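Local coordinates for CAS3 Metal dependent phosphohydrolase (Methanocaldococcus jannaschii, PDB 3S4L), which cuts single-stranded DNA in a magnesium-dependent way, and single-stranded RNA without added cations, as the HD nuclease of CRISPR interference, at residues S95-Y98 and T99-L103; L118-M121 and L122-E125. One frame throughout, in Å; residues are numbered along the deposited sequence.

Interaction 1: residues S95-Y98 and T99-L103; sequences SAYY and TYHIL
Backbone N-H groups of Thr-99, Tyr-100 and Ile-102 bond to the carbonyls of Ser-95, Ala-96 and Tyr-98, as in a regular alpha-helix, and the bond from His-101 N to Tyr-97 O is weak at 3.4 Å. Ser-95 O is gripped twice by one residue. Thr-99 N lies 2.8 Å from Ser-95 O. Thr-99 OG1 comes from above the carbonyl plane, 2.9 Å from Ser-95 O. It can do so because chi1 of -66° sets OG1 beside the backbone N, so the hydroxyl folds back onto the preceding turn.

Two residues on, His-101 forms a T-shaped stack with Tyr-97. The imidazole edge with CD2 and NE2 sits over one face of the phenol, with the planes at 67°. His-101 NE2 lies 3.6 Å from Tyr-97 CE1. On another side of the helix, Ile-102 CD1 lies 4.3 Å from Tyr-98 CB.

This is the middle of helix 91-107 of the HD domain. Ser-95 OG hydrogen-bonds His-66 O and Gly-69 N. Thr-99 and Ile-102 pack on helix 52-65, while Ala-96 and Tyr-100 pack on helix 110-121.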
# COMPACT_ATOMS: atom_id res chain seq x y z
N SER A 95 -2.59 -4.76 -0.38
CA SER A 95 -2.05 -3.59 0.35
C SER A 95 -2.89 -2.33 0.12
O SER A 95 -3.24 -1.62 1.08
CB SER A 95 -0.59 -3.30 -0.05
OG SER A 95 0.30 -4.37 0.24
N ALA A 96 -3.21 -2.05 -1.14
CA ALA A 96 -3.99 -0.87 -1.51
C ALA A 96 -5.32 -0.81 -0.76
O ALA A 96 -5.76 0.26 -0.33
CB ALA A 96 -4.24 -0.81 -3.02
N TYR A 97 -5.95 -1.97 -0.61
CA TYR A 97 -7.23 -2.07 0.10
C TYR A 97 -7.09 -1.65 1.55
O TYR A 97 -7.82 -0.78 2.00
CB TYR A 97 -7.79 -3.49 0.02
CG TYR A 97 -9.03 -3.74 0.88
CD1 TYR A 97 -10.31 -3.52 0.37
CD2 TYR A 97 -8.92 -4.25 2.17
CE1 TYR A 97 -11.46 -3.79 1.15
CE2 TYR A 97 -10.05 -4.50 2.95
CZ TYR A 97 -11.31 -4.26 2.43
OH TYR A 97 -12.43 -4.51 3.21
N TYR A 98 -6.14 -2.23 2.28
CA TYR A 98 -5.99 -1.86 3.69
C TYR A 98 -5.47 -0.42 3.85
O TYR A 98 -5.83 0.29 4.80
CB TYR A 98 -5.10 -2.84 4.44
CG TYR A 98 -5.79 -4.14 4.70
CD1 TYR A 98 -6.78 -4.22 5.67
CD2 TYR A 98 -5.47 -5.28 3.97
CE1 TYR A 98 -7.45 -5.42 5.91
CE2 TYR A 98 -6.12 -6.49 4.21
CZ TYR A 98 -7.10 -6.55 5.17
OH TYR A 98 -7.73 -7.73 5.40
N THR A 99 -4.62 -0.00 2.92
CA THR A 99 -4.05 1.33 2.99
C THR A 99 -5.16 2.34 2.89
O THR A 99 -5.22 3.31 3.65
CB THR A 99 -3.02 1.57 1.87
OG1 THR A 99 -1.90 0.70 2.08
CG2 THR A 99 -2.56 3.02 1.86
N TYR A 100 -6.07 2.11 1.95
CA TYR A 100 -7.14 3.05 1.74
C TYR A 100 -7.98 3.23 3.02
O TYR A 100 -8.23 4.36 3.45
CB TYR A 100 -8.05 2.60 0.60
CG TYR A 100 -9.22 3.52 0.46
CD1 TYR A 100 -10.43 3.25 1.09
CD2 TYR A 100 -9.12 4.69 -0.28
CE1 TYR A 100 -11.53 4.12 0.97
CE2 TYR A 100 -10.19 5.57 -0.41
CZ TYR A 100 -11.39 5.28 0.22
OH TYR A 100 -12.45 6.14 0.08
N HIS A 101 -8.43 2.13 3.61
CA HIS A 101 -9.34 2.27 4.76
C HIS A 101 -8.63 2.88 5.96
O HIS A 101 -9.19 3.70 6.67
CB HIS A 101 -10.00 0.94 5.13
CG HIS A 101 -10.96 0.46 4.10
ND1 HIS A 101 -12.18 1.06 3.88
CD2 HIS A 101 -10.85 -0.53 3.17
CE1 HIS A 101 -12.79 0.45 2.88
NE2 HIS A 101 -12.00 -0.52 2.43
N ILE A 102 -7.37 2.50 6.15
CA ILE A 102 -6.60 3.07 7.23
C ILE A 102 -6.33 4.56 7.00
O ILE A 102 -6.46 5.34 7.93
CB ILE A 102 -5.33 2.26 7.49
CG1 ILE A 102 -5.72 0.97 8.22
CG2 ILE A 102 -4.33 3.07 8.34
CD1 ILE A 102 -4.88 -0.21 7.86
N LEU A 103 -6.02 4.98 5.77
CA LEU A 103 -5.83 6.40 5.50
C LEU A 103 -7.10 7.21 5.73
O LEU A 103 -7.06 8.32 6.27
CB LEU A 103 -5.30 6.65 4.08
CG LEU A 103 -3.84 6.25 3.81
CD1 LEU A 103 -3.53 6.43 2.31
CD2 LEU A 103 -2.89 7.07 4.69

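Interaction 2: residues L118-M121 and L122-E125; sequences LTVM and LHHE. With CA (calcium ion), chain C.
His-123 binds the calcium ion through NE2 at 2.4 Å and donates from ND1 to the carbonyl oxygen of Val-120. This is the metal site of the HD domain, at the point where helix 110-121 ends. His-124 NE2 also binds the ion, at 2.3 Å, and Asp-67, His-91 and two waters complete the coordination. The imidazole of His-123 thus bridges metal and backbone. Its ND1 is modelled 2.5 Å from Val-120 O, so short that the exact length is doubtful. The donor lies on a lone pair in the carbonyl plane, but the oxygen is tilted 22° out of the ring plane. This bond should fix the rotation of the ring and leave NE2 aimed at the ion. The position depends on chi1 of 75°, which puts CG between the backbone N and the carbonyl carbon.

His-123 N adds a weak bond to the same Val-120 O. Leu-122, the first residue to leave helical geometry, donates its N-H to Thr-119 O from well above the carbonyl plane. Water 1 then links the helix end to the loop: it donates to Met-121 O and accepts from His-124 N.

Behind the site the contact is apolar. Leu-118 and Met-121 also pack on helix 181-197. Leu-122 folds back over the last turn, with its CD1 3.8 Å from Leu-118 CD1 and 3.9 Å from Met-121 CB.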
# COMPACT_ATOMS: atom_id res chain seq x y z
N LEU A 118 -3.67 4.19 -4.22
CA LEU A 118 -3.24 4.05 -5.61
C LEU A 118 -1.72 3.98 -5.71
O LEU A 118 -1.17 3.23 -6.51
CB LEU A 118 -3.75 5.24 -6.44
CG LEU A 118 -3.48 5.21 -7.94
CD1 LEU A 118 -4.01 3.91 -8.55
CD2 LEU A 118 -4.12 6.42 -8.60
N THR A 119 -1.03 4.77 -4.90
CA THR A 119 0.42 4.75 -4.89
C THR A 119 0.88 3.36 -4.47
O THR A 119 1.79 2.78 -5.07
CB THR A 119 0.97 5.79 -3.89
OG1 THR A 119 0.56 7.10 -4.31
CG2 THR A 119 2.48 5.73 -3.84
N VAL A 120 0.23 2.85 -3.43
CA VAL A 120 0.51 1.52 -2.91
C VAL A 120 0.17 0.42 -3.94
O VAL A 120 0.89 -0.57 -4.06
CB VAL A 120 -0.25 1.28 -1.61
CG1 VAL A 120 -0.39 -0.22 -1.36
CG2 VAL A 120 0.45 1.99 -0.44
N MET A 121 -0.92 0.61 -4.67
CA MET A 121 -1.36 -0.35 -5.68
C MET A 121 -0.37 -0.36 -6.84
O MET A 121 -0.28 -1.31 -7.60
CB MET A 121 -2.76 0.03 -6.18
CG MET A 121 -3.53 -1.12 -6.85
SD MET A 121 -4.97 -0.54 -7.77
CE MET A 121 -6.19 -0.42 -6.47
N LEU A 122 0.39 0.72 -6.96
CA LEU A 122 1.30 0.87 -8.08
C LEU A 122 2.75 0.91 -7.61
O LEU A 122 3.62 1.33 -8.35
CB LEU A 122 0.96 2.16 -8.84
CG LEU A 122 -0.13 2.15 -9.93
CD1 LEU A 122 -1.35 1.32 -9.56
CD2 LEU A 122 -0.55 3.58 -10.31
N HIS A 123 3.03 0.46 -6.38
CA HIS A 123 4.39 0.63 -5.87
C HIS A 123 5.40 -0.29 -6.53
O HIS A 123 6.60 -0.22 -6.24
CB HIS A 123 4.48 0.55 -4.33
CG HIS A 123 4.35 -0.83 -3.78
ND1 HIS A 123 3.15 -1.33 -3.29
CD2 HIS A 123 5.26 -1.82 -3.60
CE1 HIS A 123 3.33 -2.55 -2.84
NE2 HIS A 123 4.60 -2.88 -3.03
N HIS A 124 4.94 -1.15 -7.43
CA HIS A 124 5.91 -1.95 -8.17
C HIS A 124 6.31 -1.47 -9.56
O HIS A 124 7.44 -1.70 -9.98
CB HIS A 124 5.62 -3.45 -8.11
CG HIS A 124 6.20 -4.08 -6.89
ND1 HIS A 124 7.54 -4.38 -6.79
CD2 HIS A 124 5.65 -4.34 -5.68
CE1 HIS A 124 7.79 -4.85 -5.58
NE2 HIS A 124 6.66 -4.85 -4.89
N GLU A 125 5.40 -0.77 -10.24
CA GLU A 125 5.75 -0.12 -11.50
C GLU A 125 6.94 0.85 -11.32
O GLU A 125 7.05 1.52 -10.29
CB GLU A 125 4.52 0.59 -12.06
CA CA C . 5.93 -4.81 -2.69
O HOH W 1 2.36 -2.39 -8.34
O HOH W 2 8.08 -6.55 -2.13
O HOH W 3 7.69 -3.63 -1.73

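How the interactions relate
The two contacts lie on successive helices that pack together. Interaction 1 is in mid-helix and partly buried, with regular backbone bonds and an aromatic pair. Interaction 2 is buried where its helix ends, and its chemistry turns to metal binding. They meet through Ser-95 and Ala-96 on one helix and Val-120 and Met-121 on the other: Val-120 CG1 is 3.4 Å from Ser-95 CB, and Ala-96 CB is 3.6 Å from Met-121 CB. Val-120 also touches Thr-99. Interaction 2 is part of the metal site and supplies two ligands; interaction 1 approaches it through Ser-95, one turn along from His-91, a third ligand. Ser-95 OG bonds the backbone of His-66 and Gly-69, which flank Asp-67, the fourth, in sequence.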